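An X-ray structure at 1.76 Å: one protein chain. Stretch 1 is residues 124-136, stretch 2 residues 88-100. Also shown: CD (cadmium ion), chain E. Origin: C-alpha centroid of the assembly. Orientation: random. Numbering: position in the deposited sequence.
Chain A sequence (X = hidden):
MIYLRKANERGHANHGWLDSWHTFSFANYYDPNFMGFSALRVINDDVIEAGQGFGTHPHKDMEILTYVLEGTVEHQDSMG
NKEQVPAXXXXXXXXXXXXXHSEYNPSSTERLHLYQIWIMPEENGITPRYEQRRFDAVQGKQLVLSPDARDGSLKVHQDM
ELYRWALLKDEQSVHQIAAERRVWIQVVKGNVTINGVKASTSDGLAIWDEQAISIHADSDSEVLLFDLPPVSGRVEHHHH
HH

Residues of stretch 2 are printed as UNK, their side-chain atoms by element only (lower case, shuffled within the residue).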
# COMPACT_ATOMS: atom_id res chain seq x y z
N ASN A 124 -19.52 -4.81 3.56
CA ASN A 124 -19.87 -4.39 2.21
C ASN A 124 -21.06 -3.44 2.19
O ASN A 124 -21.86 -3.41 3.13
CB ASN A 124 -20.19 -5.61 1.34
CG ASN A 124 -19.03 -6.57 1.23
OD1 ASN A 124 -17.93 -6.19 0.80
ND2 ASN A 124 -19.26 -7.82 1.61
N GLY A 125 -21.17 -2.67 1.12
CA GLY A 125 -22.28 -1.73 0.98
C GLY A 125 -22.25 -0.57 1.95
O GLY A 125 -23.30 -0.05 2.33
N ILE A 126 -21.06 -0.16 2.37
CA ILE A 126 -20.94 0.96 3.30
C ILE A 126 -21.15 2.26 2.54
O ILE A 126 -21.39 2.26 1.34
CB ILE A 126 -19.55 1.02 3.95
CG1 ILE A 126 -18.52 1.54 2.94
CG2 ILE A 126 -19.15 -0.35 4.46
CD1 ILE A 126 -17.45 2.43 3.54
N THR A 127 -21.06 3.38 3.26
CA THR A 127 -21.24 4.69 2.65
C THR A 127 -19.92 5.28 2.16
O THR A 127 -18.93 5.33 2.90
CB THR A 127 -21.90 5.66 3.66
OG1 THR A 127 -21.91 6.98 3.11
CG2 THR A 127 -21.14 5.65 4.97
N PRO A 128 -19.88 5.74 0.90
CA PRO A 128 -18.69 6.33 0.28
C PRO A 128 -18.06 7.43 1.13
O PRO A 128 -18.76 8.31 1.64
CB PRO A 128 -19.23 6.87 -1.04
CG PRO A 128 -20.31 5.88 -1.38
CD PRO A 128 -21.01 5.71 -0.05
N ARG A 129 -16.74 7.38 1.28
CA ARG A 129 -16.04 8.38 2.07
C ARG A 129 -14.63 8.62 1.53
O ARG A 129 -14.03 7.73 0.93
CB ARG A 129 -15.94 7.94 3.52
CG ARG A 129 -15.21 6.63 3.70
CD ARG A 129 -13.95 6.79 4.53
NE ARG A 129 -13.15 5.57 4.49
CZ ARG A 129 -12.09 5.34 5.25
NH1 ARG A 129 -11.68 6.25 6.12
NH2 ARG A 129 -11.43 4.19 5.13
N TYR A 130 -14.13 9.83 1.73
CA TYR A 130 -12.80 10.18 1.28
C TYR A 130 -12.04 10.95 2.34
O TYR A 130 -12.50 12.00 2.81
CB TYR A 130 -12.85 11.04 0.01
CG TYR A 130 -11.48 11.51 -0.41
CD1 TYR A 130 -10.55 10.61 -0.94
CD2 TYR A 130 -11.07 12.83 -0.21
CE1 TYR A 130 -9.26 11.01 -1.26
CE2 TYR A 130 -9.78 13.24 -0.53
CZ TYR A 130 -8.88 12.32 -1.05
OH TYR A 130 -7.59 12.71 -1.35
N GLU A 131 -10.89 10.43 2.73
CA GLU A 131 -10.07 11.08 3.73
C GLU A 131 -8.62 11.19 3.30
O GLU A 131 -8.11 10.38 2.52
CB GLU A 131 -10.16 10.32 5.06
CG GLU A 131 -11.53 10.39 5.71
CD GLU A 131 -11.53 9.85 7.12
OE1 GLU A 131 -10.85 10.45 7.98
OE2 GLU A 131 -12.19 8.82 7.36
N GLN A 132 -7.96 12.23 3.80
CA GLN A 132 -6.57 12.47 3.47
C GLN A 132 -5.94 12.99 4.75
O GLN A 132 -6.60 13.70 5.51
CB GLN A 132 -6.48 13.52 2.37
CG GLN A 132 -5.13 13.62 1.66
CD GLN A 132 -4.08 14.36 2.46
OE1 GLN A 132 -4.30 15.48 2.92
NE2 GLN A 132 -2.91 13.74 2.62
N ARG A 133 -4.69 12.62 5.00
CA ARG A 133 -4.02 13.08 6.21
C ARG A 133 -2.53 13.33 6.01
O ARG A 133 -1.86 12.62 5.26
CB ARG A 133 -4.21 12.07 7.35
CG ARG A 133 -3.49 12.46 8.65
CD ARG A 133 -4.19 11.86 9.85
NE ARG A 133 -3.71 12.42 11.12
CZ ARG A 133 -4.34 12.27 12.28
NH1 ARG A 133 -5.46 11.57 12.34
NH2 ARG A 133 -3.83 12.79 13.39
N ARG A 134 -2.03 14.35 6.69
CA ARG A 134 -0.62 14.69 6.64
C ARG A 134 -0.02 14.36 7.99
O ARG A 134 -0.27 15.06 8.98
CB ARG A 134 -0.41 16.16 6.34
CG ARG A 134 1.04 16.58 6.45
CD ARG A 134 1.27 17.94 5.87
NE ARG A 134 2.68 18.31 5.97
CZ ARG A 134 3.28 19.16 5.15
NH1 ARG A 134 2.59 19.73 4.17
NH2 ARG A 134 4.56 19.45 5.31
N PHE A 135 0.76 13.28 8.03
CA PHE A 135 1.41 12.83 9.25
C PHE A 135 2.72 13.59 9.41
O PHE A 135 3.31 14.05 8.43
CB PHE A 135 1.72 11.33 9.15
CG PHE A 135 0.49 10.47 8.99
CD1 PHE A 135 -0.26 10.08 10.10
CD2 PHE A 135 0.08 10.06 7.73
CE1 PHE A 135 -1.39 9.29 9.95
CE2 PHE A 135 -1.06 9.27 7.58
CZ PHE A 135 -1.80 8.89 8.69
N ASP A 136 3.17 13.72 10.65
CA ASP A 136 4.42 14.42 10.91
C ASP A 136 5.57 13.41 10.84
O ASP A 136 5.64 12.48 11.65
CB ASP A 136 4.40 15.07 12.29
CG ASP A 136 5.47 16.13 12.44
OD1 ASP A 136 5.33 17.22 11.84
OD2 ASP A 136 6.46 15.87 13.15
N UNK A 88 5.05 11.68 0.10
CA UNK A 88 5.11 11.49 1.53
C UNK A 88 3.75 11.39 2.18
O UNK A 88 3.63 10.95 3.32
N UNK A 89 2.70 11.79 1.46
CA UNK A 89 1.36 11.73 2.03
C UNK A 89 0.52 10.55 1.56
O UNK A 89 0.86 9.85 0.61
o UNK A 89 0.94 16.56 2.76
c UNK A 89 0.63 13.04 1.76
o UNK A 89 -0.75 15.38 1.99
c UNK A 89 1.27 14.23 2.47
c UNK A 89 0.43 15.48 2.40
N UNK A 90 -0.60 10.35 2.26
CA UNK A 90 -1.53 9.27 1.97
C UNK A 90 -2.91 9.84 1.72
O UNK A 90 -3.18 11.01 1.99
c UNK A 90 0.55 8.03 4.38
c UNK A 90 0.93 5.54 3.23
c UNK A 90 -0.40 7.54 3.49
c UNK A 90 1.87 6.03 4.12
c UNK A 90 -1.65 8.34 3.18
c UNK A 90 -0.20 6.29 2.91
c UNK A 90 1.68 7.28 4.70
N UNK A 91 -3.79 9.00 1.19
CA UNK A 91 -5.17 9.36 0.95
C UNK A 91 -5.89 8.02 0.94
O UNK A 91 -5.31 7.01 0.57
o UNK A 91 -6.04 11.13 -2.89
c UNK A 91 -5.45 9.19 -1.62
n UNK A 91 -5.34 9.35 -4.04
c UNK A 91 -5.35 10.09 -0.39
c UNK A 91 -5.63 9.98 -2.91
N UNK A 92 -7.13 8.00 1.40
CA UNK A 92 -7.88 6.76 1.39
C UNK A 92 -9.30 7.03 0.94
O UNK A 92 -9.85 8.10 1.23
c UNK A 92 -7.87 6.06 2.77
c UNK A 92 -8.34 3.80 3.88
c UNK A 92 -8.48 4.66 2.64
c UNK A 92 -8.64 6.88 3.78
N UNK A 93 -9.88 6.08 0.23
CA UNK A 93 -11.23 6.21 -0.27
C UNK A 93 -11.97 4.88 -0.15
O UNK A 93 -11.42 3.82 -0.47
c UNK A 93 -11.18 6.65 -1.74
se UNK A 93 -12.26 7.46 -4.12
c UNK A 93 -12.51 6.96 -2.39
c UNK A 93 -12.28 5.85 -4.92
N UNK A 94 -13.21 4.93 0.32
CA UNK A 94 -14.03 3.74 0.45
C UNK A 94 -15.06 3.80 -0.68
O UNK A 94 -15.88 4.71 -0.71
o UNK A 94 -13.85 3.58 2.88
c UNK A 94 -14.76 3.72 1.80
N UNK A 95 -14.99 2.85 -1.61
CA UNK A 95 -15.94 2.84 -2.72
C UNK A 95 -17.36 2.62 -2.20
O UNK A 95 -18.32 3.11 -2.78
c UNK A 95 -15.57 1.74 -3.71
N UNK A 96 -17.47 1.89 -1.10
CA UNK A 96 -18.77 1.63 -0.51
C UNK A 96 -19.79 1.11 -1.51
O UNK A 96 -19.51 0.20 -2.28
N UNK A 97 -20.98 1.71 -1.50
CA UNK A 97 -22.06 1.31 -2.40
C UNK A 97 -21.77 1.59 -3.87
O UNK A 97 -22.36 0.99 -4.76
c UNK A 97 -23.38 1.99 -2.00
c UNK A 97 -23.89 1.43 -0.68
o UNK A 97 -23.18 3.40 -1.88
N UNK A 98 -20.85 2.52 -4.13
CA UNK A 98 -20.51 2.86 -5.50
C UNK A 98 -19.89 4.24 -5.58
O UNK A 98 -20.25 5.13 -4.81
N UNK A 99 -18.96 4.43 -6.52
CA UNK A 99 -18.30 5.72 -6.66
C UNK A 99 -17.41 5.75 -7.90
O UNK A 99 -16.96 4.71 -8.38
c UNK A 99 -17.46 6.03 -5.38
c UNK A 99 -17.58 7.50 -5.00
c UNK A 99 -16.00 5.61 -5.60
c UNK A 99 -16.98 8.47 -5.98
N UNK A 100 -17.18 6.95 -8.42
CA UNK A 100 -16.32 7.13 -9.59
C UNK A 100 -15.23 8.13 -9.23
O UNK A 100 -15.47 9.08 -8.48
c UNK A 100 -17.13 7.66 -10.77
c UNK A 100 -17.93 6.60 -11.52
n UNK A 100 -20.82 6.08 -10.83
n UNK A 100 -21.83 8.12 -10.55
c UNK A 100 -20.87 7.38 -11.09
n UNK A 100 -19.97 7.94 -11.90
c UNK A 100 -18.87 7.22 -12.54
CD CD E . -1.27 17.85 2.30
O HOH W 1 2.25 12.71 5.83
O HOH W 2 -3.19 17.27 0.62

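Position 88 has no side-chain atoms, and a CB at its backbone angles would jam against the preceding carbonyl: Gly 88. Its O takes a weak bond from water 1, which accepts from the N of Phe 135 and so links the two stretches.

Position 89 carries three carbons, the last bearing two oxygens, both on cadmium; one oxygen also lies near Gln 132 NE2, the other near Arg 134 CD: Glu 89. Glu 89 OE1 lies 2.5 Å and Glu 89 OE2 2.6 Å from the cadmium ion, and Glu 89 OE1 also accepts a weak bond from Gln 132 NE2 (2.8 Å).

Position 90 is one carbon and a six-carbon ring, set obliquely against the ring of Phe 135: Phe 90. Phe 90 CD2 comes 3.8 Å from Phe 135 CE2. The backbone O of Phe 90 accepts from Gln 132 NE2 at 2.8 Å.

Position 91 has three carbons ending in one oxygen and one nitrogen, an amide whose oxygen meets Tyr 130 OH: Gln 91. Gln 91 OE1 accepts from Tyr 130 OH at 2.7 Å, near the plane of the tyrosine ring.

Position 92 shows four carbons forked at the first, one arm two carbons long, lying against the Arg 129 guanidinium: Ile 92. CG2 lies over one face of that group, and Ile 92 CD1 is 3.4 Å from Arg 129 NH2.

Position 93 runs unbranched, two carbons, selenium, one carbon, the first carbon against the Tyr 130 ring: Met 93, as selenomethionine. Met 93 CB packs 4.1 Å from Tyr 130 CD1, while the side-chain end leads away.

Position 94 is one carbon and one oxygen, the oxygen meeting Arg 129 NE: Ser 94. Ser 94 OG accepts from Arg 129 NE at 2.7 Å, nearly straight.

Position 95 has a single carbon, pointing away: Ala 95. It opens a type II' turn, closed by position 98 N to Ala 95 O at 2.9 Å.

Position 96 has none: Gly 96. An ideal CB would sit 2.5 Å from Ile 126 O, a clash, and the positive phi also favours glycine.

Position 97 has one carbon bearing an oxygen and a carbon, the latter against Gly 125 O: Thr 97. Thr 97 CG2 rests 3.4 Å from Gly 125 O.

Position 98 is bare, its angles again calling for glycine: Gly 98.

Position 99 forks like 92 and nears Pro 128: Ile 99, whose CG1 lies 4.3 Å from Pro 128 CB.

Position 100 has three carbons, a nitrogen, then a carbon with two nitrogens: Arg 100, not in contact.

The contact is an antiparallel pairing. Ile 92 and Glu 131 exchange backbone bonds, Ile 92 N to Glu 131 O at 2.8 Å and Ile 92 O to Glu 131 N at 3.0 Å. Arg 129 reaches across Ile 92 and Ser 94 on one face and salt-bridges Glu 131; Tyr 130 and Gln 91 pair on the other.

Stretch 2, residues 88-100: GEFQIMSAGTGIR
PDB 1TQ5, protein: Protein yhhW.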